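Local atomic coordinates of fatty Acyl-Adenylate Ligase (Escherichia coli, PDB entry 3PBK), a protein that belongs to the ANL clan of AMP-binding enzymes, multidomain alpha/beta proteins in which helices pack against several beta-sheets. Residues Asp24-Ala29 with Gln52-Arg57; Glu88-Cys93 with Phe235-Val240; Leu66-Lys71 with Lys160-Ala165. All coordinates share one frame; numbering follows the deposited sequence.

Contact 1 of 3, residues Asp24-Ala29 with Gln52-Arg57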
loop_
_atom_site.group_PDB
_atom_site.type_symbol
_atom_site.label_atom_id
_atom_site.label_comp_id
_atom_site.label_asym_id
_atom_site.label_seq_id
_atom_site.Cartn_x
_atom_site.Cartn_y
_atom_site.Cartn_z
ATOM N N ASP A 24 -2.365 -21.438 -12.831
ATOM C CA ASP A 24 -1.523 -21.561 -14.010
ATOM C C ASP A 24 -0.169 -20.922 -13.742
ATOM O O ASP A 24 0.867 -21.544 -13.917
ATOM C CB ASP A 24 -2.175 -20.881 -15.205
ATOM C CG ASP A 24 -3.378 -21.638 -15.711
ATOM O OD1 ASP A 24 -3.310 -22.885 -15.749
ATOM O OD2 ASP A 24 -4.389 -20.991 -16.072
ATOM N N ALA A 25 -0.182 -19.673 -13.312
ATOM C CA ALA A 25 1.055 -18.971 -13.031
ATOM C C ALA A 25 1.994 -19.819 -12.163
ATOM O O ALA A 25 3.133 -20.083 -12.547
ATOM C CB ALA A 25 0.768 -17.624 -12.379
ATOM N N LEU A 26 1.519 -20.258 -11.006
ATOM C CA LEU A 26 2.369 -20.994 -10.085
ATOM C C LEU A 26 2.787 -22.351 -10.643
ATOM O O LEU A 26 3.875 -22.843 -10.348
ATOM C CB LEU A 26 1.672 -21.172 -8.735
ATOM C CG LEU A 26 2.336 -22.140 -7.753
ATOM C CD1 LEU A 26 3.782 -21.756 -7.537
ATOM C CD2 LEU A 26 1.591 -22.160 -6.444
ATOM N N ASP A 27 1.911 -22.964 -11.431
ATOM C CA ASP A 27 2.213 -24.252 -12.032
ATOM C C ASP A 27 3.478 -24.144 -12.850
ATOM O O ASP A 27 4.322 -25.038 -12.832
ATOM C CB ASP A 27 1.069 -24.704 -12.932
ATOM C CG ASP A 27 0.096 -25.614 -12.221
ATOM O OD1 ASP A 27 0.289 -25.874 -11.010
ATOM O OD2 ASP A 27 -0.856 -26.082 -12.875
ATOM N N TYR A 28 3.604 -23.035 -13.566
ATOM C CA TYR A 28 4.780 -22.770 -14.372
ATOM C C TYR A 28 6.018 -22.496 -13.524
ATOM O O TYR A 28 7.120 -22.885 -13.903
ATOM C CB TYR A 28 4.532 -21.581 -15.295
ATOM C CG TYR A 28 5.673 -21.326 -16.247
ATOM C CD1 TYR A 28 5.757 -22.015 -17.450
ATOM C CD2 TYR A 28 6.672 -20.413 -15.943
ATOM C CE1 TYR A 28 6.790 -21.805 -18.324
ATOM C CE2 TYR A 28 7.719 -20.189 -16.816
ATOM C CZ TYR A 28 7.768 -20.892 -18.006
ATOM O OH TYR A 28 8.795 -20.691 -18.892
ATOM N N ALA A 29 5.842 -21.820 -12.388
ATOM C CA ALA A 29 6.970 -21.416 -11.551
ATOM C C ALA A 29 7.530 -22.584 -10.765
ATOM O O ALA A 29 8.698 -22.593 -10.398
ATOM C CB ALA A 29 6.569 -20.292 -10.614
ATOM N N GLN A 52 8.501 -24.774 -6.585
ATOM C CA GLN A 52 8.272 -26.199 -6.771
ATOM C C GLN A 52 7.569 -26.763 -5.545
ATOM O O GLN A 52 6.505 -27.370 -5.655
ATOM C CB GLN A 52 9.597 -26.924 -6.979
ATOM C CG GLN A 52 9.465 -28.435 -7.089
ATOM C CD GLN A 52 10.802 -29.136 -7.311
ATOM O OE1 GLN A 52 11.878 -28.522 -7.211
ATOM N NE2 GLN A 52 10.739 -30.431 -7.620
ATOM N N THR A 53 8.170 -26.539 -4.379
ATOM C CA THR A 53 7.635 -27.011 -3.107
ATOM C C THR A 53 6.304 -26.342 -2.762
ATOM O O THR A 53 5.373 -26.987 -2.281
ATOM C CB THR A 53 8.645 -26.763 -1.972
ATOM O OG1 THR A 53 9.754 -27.665 -2.104
ATOM C CG2 THR A 53 7.990 -26.947 -0.612
ATOM N N LEU A 54 6.222 -25.041 -3.001
ATOM C CA LEU A 54 4.998 -24.301 -2.733
ATOM C C LEU A 54 3.794 -24.905 -3.467
ATOM O O LEU A 54 2.728 -25.091 -2.880
ATOM C CB LEU A 54 5.172 -22.834 -3.105
ATOM C CG LEU A 54 3.863 -22.091 -3.355
ATOM C CD1 LEU A 54 3.097 -21.852 -2.064
ATOM C CD2 LEU A 54 4.151 -20.786 -4.055
ATOM N N LYS A 55 3.967 -25.216 -4.748
ATOM C CA LYS A 55 2.926 -25.889 -5.527
ATOM C C LYS A 55 2.358 -27.129 -4.799
ATOM O O LYS A 55 1.141 -27.292 -4.665
ATOM C CB LYS A 55 3.491 -26.286 -6.895
ATOM C CG LYS A 55 2.502 -26.936 -7.843
ATOM C CD LYS A 55 3.212 -27.903 -8.778
ATOM C CE LYS A 55 2.533 -27.968 -10.147
ATOM N NZ LYS A 55 1.098 -28.371 -10.081
ATOM N N ALA A 56 3.254 -27.999 -4.334
ATOM C CA ALA A 56 2.866 -29.206 -3.623
ATOM C C ALA A 56 2.061 -28.861 -2.383
ATOM O O ALA A 56 0.917 -29.285 -2.233
ATOM C CB ALA A 56 4.090 -30.012 -3.246
ATOM N N ARG A 57 2.665 -28.089 -1.490
ATOM C CA ARG A 57 1.976 -27.698 -0.274
ATOM C C ARG A 57 0.646 -27.016 -0.572
ATOM O O ARG A 57 -0.300 -27.137 0.196
ATOM C CB ARG A 57 2.867 -26.806 0.584
ATOM C CG ARG A 57 4.134 -27.499 1.023
ATOM C CD ARG A 57 4.955 -26.637 1.953
ATOM N NE ARG A 57 6.230 -27.267 2.273
ATOM C CZ ARG A 57 7.206 -26.669 2.950
ATOM N NH1 ARG A 57 7.052 -25.421 3.373
ATOM N NH2 ARG A 57 8.338 -27.316 3.203
#
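Leu26 and Lys55 both point their CB atoms at the opposing helix, whereas the CB of Asp27 points away and only its carboxylate swings back. Leu26 reaches forward with CG anti to its backbone N, and Leu54 does the same from the other side, so the two branched tips cross obliquely. CD1 of Leu26 lies 3.6 Å from CD2 of Leu54, while the other methyl of Leu26, CD2, settles beside the same branch of Leu54 and close to the CA of Lys55. Leucine suits both places, being long enough to bridge axes that come within 8.8 Å. These axes are those of the end of helix 22-29 and the start of helix 51-67, an oblique pair (132° between their directions) near the start of the modelled chain; the strands 35-39 and 45-50 join them as a hairpin. At the outer margin the flexible lysine does the bridging. Its chain leaves extended and then bends at chi3 and chi4, which carries NZ across to Asp27 OD1 in a 2.8 Å salt bridge. The ammonium arrives from above the carboxylate plane, 51° out of it. Both charges have further partners: Glu59 shares the ammonium, while Arg171 pairs with OD2 of Asp27 and Tyr95 OH is hydrogen-bonded to OD1, an arrangement that would probably keep the acid ionised.

Contact 2 of 3, residues Glu88-Cys93 with Phe235-Val240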
loop_
_atom_site.group_PDB
_atom_site.type_symbol
_atom_site.label_atom_id
_atom_site.label_comp_id
_atom_site.label_asym_id
_atom_site.label_seq_id
_atom_site.Cartn_x
_atom_site.Cartn_y
_atom_site.Cartn_z
ATOM N N GLU A 88 1.602 -20.637 1.756
ATOM C CA GLU A 88 1.012 -21.926 1.407
ATOM C C GLU A 88 -0.499 -21.850 1.518
ATOM O O GLU A 88 -1.222 -22.224 0.600
ATOM C CB GLU A 88 1.540 -23.036 2.311
ATOM C CG GLU A 88 3.045 -23.245 2.260
ATOM C CD GLU A 88 3.523 -24.104 3.417
ATOM O OE1 GLU A 88 2.700 -24.900 3.921
ATOM O OE2 GLU A 88 4.702 -23.984 3.831
ATOM N N ALA A 89 -0.968 -21.350 2.652
ATOM C CA ALA A 89 -2.397 -21.221 2.905
ATOM C C ALA A 89 -3.117 -20.449 1.802
ATOM O O ALA A 89 -4.219 -20.808 1.387
ATOM C CB ALA A 89 -2.625 -20.549 4.247
ATOM N N PHE A 90 -2.479 -19.376 1.345
ATOM C CA PHE A 90 -3.050 -18.493 0.334
ATOM C C PHE A 90 -3.248 -19.200 -1.014
ATOM O O PHE A 90 -4.320 -19.111 -1.615
ATOM C CB PHE A 90 -2.180 -17.244 0.176
ATOM C CG PHE A 90 -2.713 -16.270 -0.819
ATOM C CD1 PHE A 90 -2.296 -16.305 -2.128
ATOM C CD2 PHE A 90 -3.651 -15.336 -0.454
ATOM C CE1 PHE A 90 -2.802 -15.421 -3.048
ATOM C CE2 PHE A 90 -4.153 -14.448 -1.380
ATOM C CZ PHE A 90 -3.728 -14.494 -2.673
ATOM N N PHE A 91 -2.223 -19.903 -1.486
ATOM C CA PHE A 91 -2.343 -20.664 -2.730
ATOM C C PHE A 91 -3.177 -21.934 -2.555
ATOM O O PHE A 91 -3.870 -22.376 -3.473
ATOM C CB PHE A 91 -0.964 -20.984 -3.305
ATOM C CG PHE A 91 -0.374 -19.854 -4.090
ATOM C CD1 PHE A 91 -0.697 -19.685 -5.430
ATOM C CD2 PHE A 91 0.478 -18.945 -3.490
ATOM C CE1 PHE A 91 -0.165 -18.641 -6.158
ATOM C CE2 PHE A 91 1.012 -17.899 -4.214
ATOM C CZ PHE A 91 0.692 -17.746 -5.549
ATOM N N ALA A 92 -3.101 -22.512 -1.364
ATOM C CA ALA A 92 -3.991 -23.590 -1.010
ATOM C C ALA A 92 -5.418 -23.133 -1.286
ATOM O O ALA A 92 -6.263 -23.920 -1.701
ATOM C CB ALA A 92 -3.817 -23.960 0.447
ATOM N N CYS A 93 -5.687 -21.853 -1.071
ATOM C CA CYS A 93 -7.016 -21.334 -1.331
ATOM C C CYS A 93 -7.314 -21.277 -2.817
ATOM O O CYS A 93 -8.397 -21.668 -3.257
ATOM C CB CYS A 93 -7.185 -19.960 -0.710
ATOM S SG CYS A 93 -7.609 -20.067 1.019
ATOM N N PHE A 235 4.652 -8.232 -4.066
ATOM C CA PHE A 235 5.772 -9.026 -3.607
ATOM C C PHE A 235 5.554 -10.459 -3.183
ATOM O O PHE A 235 6.507 -11.158 -2.859
ATOM C CB PHE A 235 6.609 -8.244 -2.624
ATOM C CG PHE A 235 7.419 -7.185 -3.283
ATOM C CD1 PHE A 235 8.665 -7.479 -3.810
ATOM C CD2 PHE A 235 6.916 -5.905 -3.433
ATOM C CE1 PHE A 235 9.416 -6.504 -4.439
ATOM C CE2 PHE A 235 7.665 -4.922 -4.065
ATOM C CZ PHE A 235 8.919 -5.223 -4.568
ATOM N N LEU A 236 4.313 -10.912 -3.228
ATOM C CA LEU A 236 4.074 -12.341 -3.180
ATOM C C LEU A 236 3.742 -12.844 -4.591
ATOM O O LEU A 236 4.399 -13.751 -5.116
ATOM C CB LEU A 236 2.960 -12.681 -2.195
ATOM C CG LEU A 236 2.948 -14.138 -1.738
ATOM C CD1 LEU A 236 1.928 -14.363 -0.656
ATOM C CD2 LEU A 236 2.642 -15.014 -2.913
ATOM N N LEU A 237 2.736 -12.232 -5.208
ATOM C CA LEU A 237 2.240 -12.672 -6.511
ATOM C C LEU A 237 3.199 -12.420 -7.683
ATOM O O LEU A 237 3.396 -13.305 -8.513
ATOM C CB LEU A 237 0.876 -12.049 -6.792
ATOM C CG LEU A 237 -0.192 -12.389 -5.761
ATOM C CD1 LEU A 237 -1.498 -11.780 -6.155
ATOM C CD2 LEU A 237 -0.327 -13.883 -5.638
ATOM N N THR A 238 3.803 -11.234 -7.754
ATOM C CA THR A 238 4.673 -10.910 -8.888
ATOM C C THR A 238 5.944 -11.753 -9.027
ATOM O O THR A 238 6.291 -12.153 -10.139
ATOM C CB THR A 238 5.035 -9.431 -8.937
ATOM O OG1 THR A 238 3.839 -8.648 -8.840
ATOM C CG2 THR A 238 5.734 -9.114 -10.245
ATOM N N PRO A 239 6.652 -12.024 -7.916
ATOM C CA PRO A 239 7.758 -12.984 -8.042
ATOM C C PRO A 239 7.266 -14.394 -8.438
ATOM O O PRO A 239 8.031 -15.196 -8.976
ATOM C CB PRO A 239 8.373 -13.003 -6.641
ATOM C CG PRO A 239 7.918 -11.756 -6.006
ATOM C CD PRO A 239 6.566 -11.467 -6.559
ATOM N N VAL A 240 5.998 -14.698 -8.188
ATOM C CA VAL A 240 5.472 -15.999 -8.558
ATOM C C VAL A 240 5.122 -16.072 -10.041
ATOM O O VAL A 240 5.356 -17.092 -10.697
ATOM C CB VAL A 240 4.251 -16.354 -7.716
ATOM C CG1 VAL A 240 3.420 -17.400 -8.407
ATOM C CG2 VAL A 240 4.693 -16.836 -6.342
#
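Neighbouring phenylalanines take different first torsions: Phe90 has CG anti to its backbone N (chi1 -179°), while Phe91 has CG anti to its carbonyl carbon (chi1 -82°). Both CB atoms point at helix 229-241, and these settings turn the rings differently, with Leu237 as their common partner and Leu236 and Val240 met by Phe91. Across the contact the same pair of settings recurs, since Leu236 holds CG anti to N and Leu237 holds CG anti to its carbonyl carbon, which turns the end of Leu237 back toward the rings. CD2 of Leu237 then touches both rings, 3.9 Å from CE1 of Phe90 and 4.0 Å from CZ of Phe91, oblique to both; its side chain crosses that of Phe90 at about a right angle. Phe91 meets Leu236 tip to tip, with CD2 of the leucine at the ring edge, 3.6 Å from CE2. Val240 completes the grip end-on, its CG1 being 4.0 Å from CZ of Phe91. Each helix is the connection of a beta-alpha-beta crossover: helix 84-95 links strands 75-79 and 99-103 of the parallel sheet, and helix 229-241 links strands 220-222 and 246-248 of the larger mixed sheet. The contact thus joins helices of two sheets, as expected for the layered alpha/beta architecture of this family. The axes cross at -67° and stay 12.4 Å apart, a wide gap that long aromatic and leucine side chains can span. All five touching residues are buried, and Leu237 also packs on Val200 and Leu204 of helix 197-211. Helix 229-241 has a wider pi-type turn at 235-237 and a kink at Pro239, whose imide N carries no hydrogen. Phe235, on that wider turn, belongs to the pocket of the bound 5'-O-[(S)-(dodecanoyloxy)(hydroxy)phosphoryl]adenosine.

Contact 3 of 3, residues Leu66-Lys71 with Lys160-Ala165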
loop_
_atom_site.group_PDB
_atom_site.type_symbol
_atom_site.label_atom_id
_atom_site.label_comp_id
_atom_site.label_asym_id
_atom_site.label_seq_id
_atom_site.Cartn_x
_atom_site.Cartn_y
_atom_site.Cartn_z
ATOM N N LEU A 66 -10.770 -28.609 1.526
ATOM C CA LEU A 66 -12.027 -29.116 0.985
ATOM C C LEU A 66 -12.676 -30.182 1.874
ATOM O O LEU A 66 -13.901 -30.358 1.855
ATOM C CB LEU A 66 -11.819 -29.647 -0.428
ATOM C CG LEU A 66 -11.569 -28.544 -1.454
ATOM C CD1 LEU A 66 -11.032 -29.128 -2.752
ATOM C CD2 LEU A 66 -12.842 -27.732 -1.688
ATOM N N SER A 67 -11.859 -30.880 2.659
ATOM C CA SER A 67 -12.377 -31.901 3.553
ATOM C C SER A 67 -13.299 -31.246 4.564
ATOM O O SER A 67 -14.068 -31.913 5.244
ATOM C CB SER A 67 -11.241 -32.625 4.269
ATOM O OG SER A 67 -10.840 -31.915 5.424
ATOM N N LEU A 68 -13.216 -29.926 4.653
ATOM C CA LEU A 68 -14.064 -29.172 5.555
ATOM C C LEU A 68 -15.395 -28.837 4.896
ATOM O O LEU A 68 -16.095 -27.926 5.339
ATOM C CB LEU A 68 -13.369 -27.886 5.993
ATOM C CG LEU A 68 -12.291 -28.017 7.069
ATOM C CD1 LEU A 68 -11.338 -26.836 7.027
ATOM C CD2 LEU A 68 -12.930 -28.122 8.432
ATOM N N ASN A 69 -15.740 -29.564 3.838
ATOM C CA ASN A 69 -17.003 -29.332 3.135
ATOM C C ASN A 69 -17.266 -27.875 2.735
ATOM O O ASN A 69 -18.410 -27.401 2.776
ATOM C CB ASN A 69 -18.182 -29.870 3.950
ATOM C CG ASN A 69 -18.684 -31.206 3.428
ATOM O OD1 ASN A 69 -19.110 -32.068 4.203
ATOM N ND2 ASN A 69 -18.633 -31.384 2.106
ATOM N N LEU A 70 -16.199 -27.180 2.348
ATOM C CA LEU A 70 -16.287 -25.806 1.889
ATOM C C LEU A 70 -16.531 -25.835 0.403
ATOM O O LEU A 70 -15.913 -26.622 -0.320
ATOM C CB LEU A 70 -14.979 -25.077 2.154
ATOM C CG LEU A 70 -14.474 -25.012 3.590
ATOM C CD1 LEU A 70 -12.998 -24.692 3.592
ATOM C CD2 LEU A 70 -15.250 -23.972 4.369
ATOM N N LYS A 71 -17.424 -24.969 -0.054
ATOM C CA LYS A 71 -17.820 -24.957 -1.456
ATOM C C LYS A 71 -17.099 -23.863 -2.218
ATOM O O LYS A 71 -16.722 -22.847 -1.639
ATOM C CB LYS A 71 -19.340 -24.792 -1.574
ATOM C CG LYS A 71 -20.108 -26.117 -1.441
ATOM C CD LYS A 71 -19.755 -26.877 -0.144
ATOM C CE LYS A 71 -20.124 -28.365 -0.222
ATOM N NZ LYS A 71 -21.595 -28.590 -0.364
ATOM N N LYS A 160 -2.745 -27.849 8.784
ATOM C CA LYS A 160 -1.818 -28.780 8.141
ATOM C C LYS A 160 -2.150 -30.207 8.568
ATOM O O LYS A 160 -1.793 -31.184 7.892
ATOM C CB LYS A 160 -0.363 -28.445 8.482
ATOM C CG LYS A 160 0.060 -27.034 8.123
ATOM C CD LYS A 160 1.567 -26.930 7.938
ATOM C CE LYS A 160 2.058 -25.491 8.109
ATOM N NZ LYS A 160 3.527 -25.331 7.848
ATOM N N ALA A 161 -2.861 -30.306 9.690
ATOM C CA ALA A 161 -3.189 -31.585 10.307
ATOM C C ALA A 161 -4.460 -32.223 9.735
ATOM O O ALA A 161 -4.787 -33.365 10.052
ATOM C CB ALA A 161 -3.297 -31.421 11.824
ATOM N N LEU A 162 -5.167 -31.488 8.886
ATOM C CA LEU A 162 -6.392 -31.996 8.270
ATOM C C LEU A 162 -6.137 -33.125 7.272
ATOM O O LEU A 162 -4.999 -33.358 6.850
ATOM C CB LEU A 162 -7.168 -30.859 7.593
ATOM C CG LEU A 162 -8.349 -30.273 8.370
ATOM C CD1 LEU A 162 -8.128 -30.350 9.873
ATOM C CD2 LEU A 162 -8.623 -28.843 7.929
ATOM N N PRO A 163 -7.206 -33.845 6.910
ATOM C CA PRO A 163 -7.163 -34.926 5.920
ATOM C C PRO A 163 -7.393 -34.434 4.485
ATOM O O PRO A 163 -8.269 -33.601 4.242
ATOM C CB PRO A 163 -8.332 -35.834 6.343
ATOM C CG PRO A 163 -8.840 -35.271 7.662
ATOM C CD PRO A 163 -8.478 -33.834 7.646
ATOM N N GLU A 164 -6.604 -34.948 3.547
ATOM C CA GLU A 164 -6.865 -34.735 2.135
ATOM C C GLU A 164 -8.297 -35.152 1.822
ATOM O O GLU A 164 -8.580 -36.351 1.797
ATOM C CB GLU A 164 -5.955 -35.641 1.303
ATOM C CG GLU A 164 -4.488 -35.622 1.666
ATOM C CD GLU A 164 -3.749 -34.564 0.897
ATOM O OE1 GLU A 164 -4.354 -33.490 0.711
ATOM O OE2 GLU A 164 -2.590 -34.800 0.477
ATOM N N ALA A 165 -9.201 -34.202 1.578
ATOM C CA ALA A 165 -10.513 -34.558 1.017
ATOM C C ALA A 165 -10.295 -35.288 -0.313
ATOM O O ALA A 165 -9.745 -34.713 -1.254
ATOM C CB ALA A 165 -11.373 -33.326 0.808
#
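Apolar contact is concentrated in two places. Leu68 and Leu162 cross at about a right angle, CD1 of Leu68 meeting CD2 of Leu162 at 3.5 Å; although the CB of Leu68 does not aim at the other segment, its CG lies anti to the carbonyl carbon and brings the branched end nearer. Both leucines also rest on Leu154 of strand 152-155, so their methyls help to cover the edge strand of the parallel four-stranded sheet. The second place is Ala165, whose small CB lies against the backbone between Leu66 and Ser67 and comes 3.9 Å from the CB of Leu66. The small alanine lets the two chains run close, the CA atoms of Ser67 and Ala165 being 4.1 Å apart. In the fold this is where helix 51-67 ends and the chain turns toward strand 75-79, crossed at the surface by the loop that follows helix 156-160. Polar groups mainly shape the turn itself. Ser67 holds OG between its backbone N and carbonyl carbon (chi1 85°), and the hydroxyl is hydrogen-bonded to the carbonyl O of Arg64 in the last helical turn; the CB of Ser67 faces the carbonyl O of Pro163. Asn69 N donates to Leu66 O at 2.8 Å, which closes the turn after the helix. Backbone hydrogen bonding between Ala165 and Lys63 fixes the loop along the helix.

How the contacts relate
Contacts 1 and 2, with centres 9 Å apart, merge into one helical cluster: Leu26 packs on Phe91, and the salt bridge from Arg57 NH1 to Glu88 OE2 (2.8 Å) ties helix 51-67 to helix 84-95. Contact 3 is centred about 20 Å from the centre of contact 1 and about 19 Å from that of contact 2, but helix 51-67 serves contact 1 with its first turns and contact 3 with its last. Along the chain contact 1 closes before the others open, whereas the segments of contacts 2 and 3 alternate. Helix 51-67 runs from the partly buried contact 1 to the surface, while contact 2 carries the packing inward to the helix that contributes to the ligand pocket.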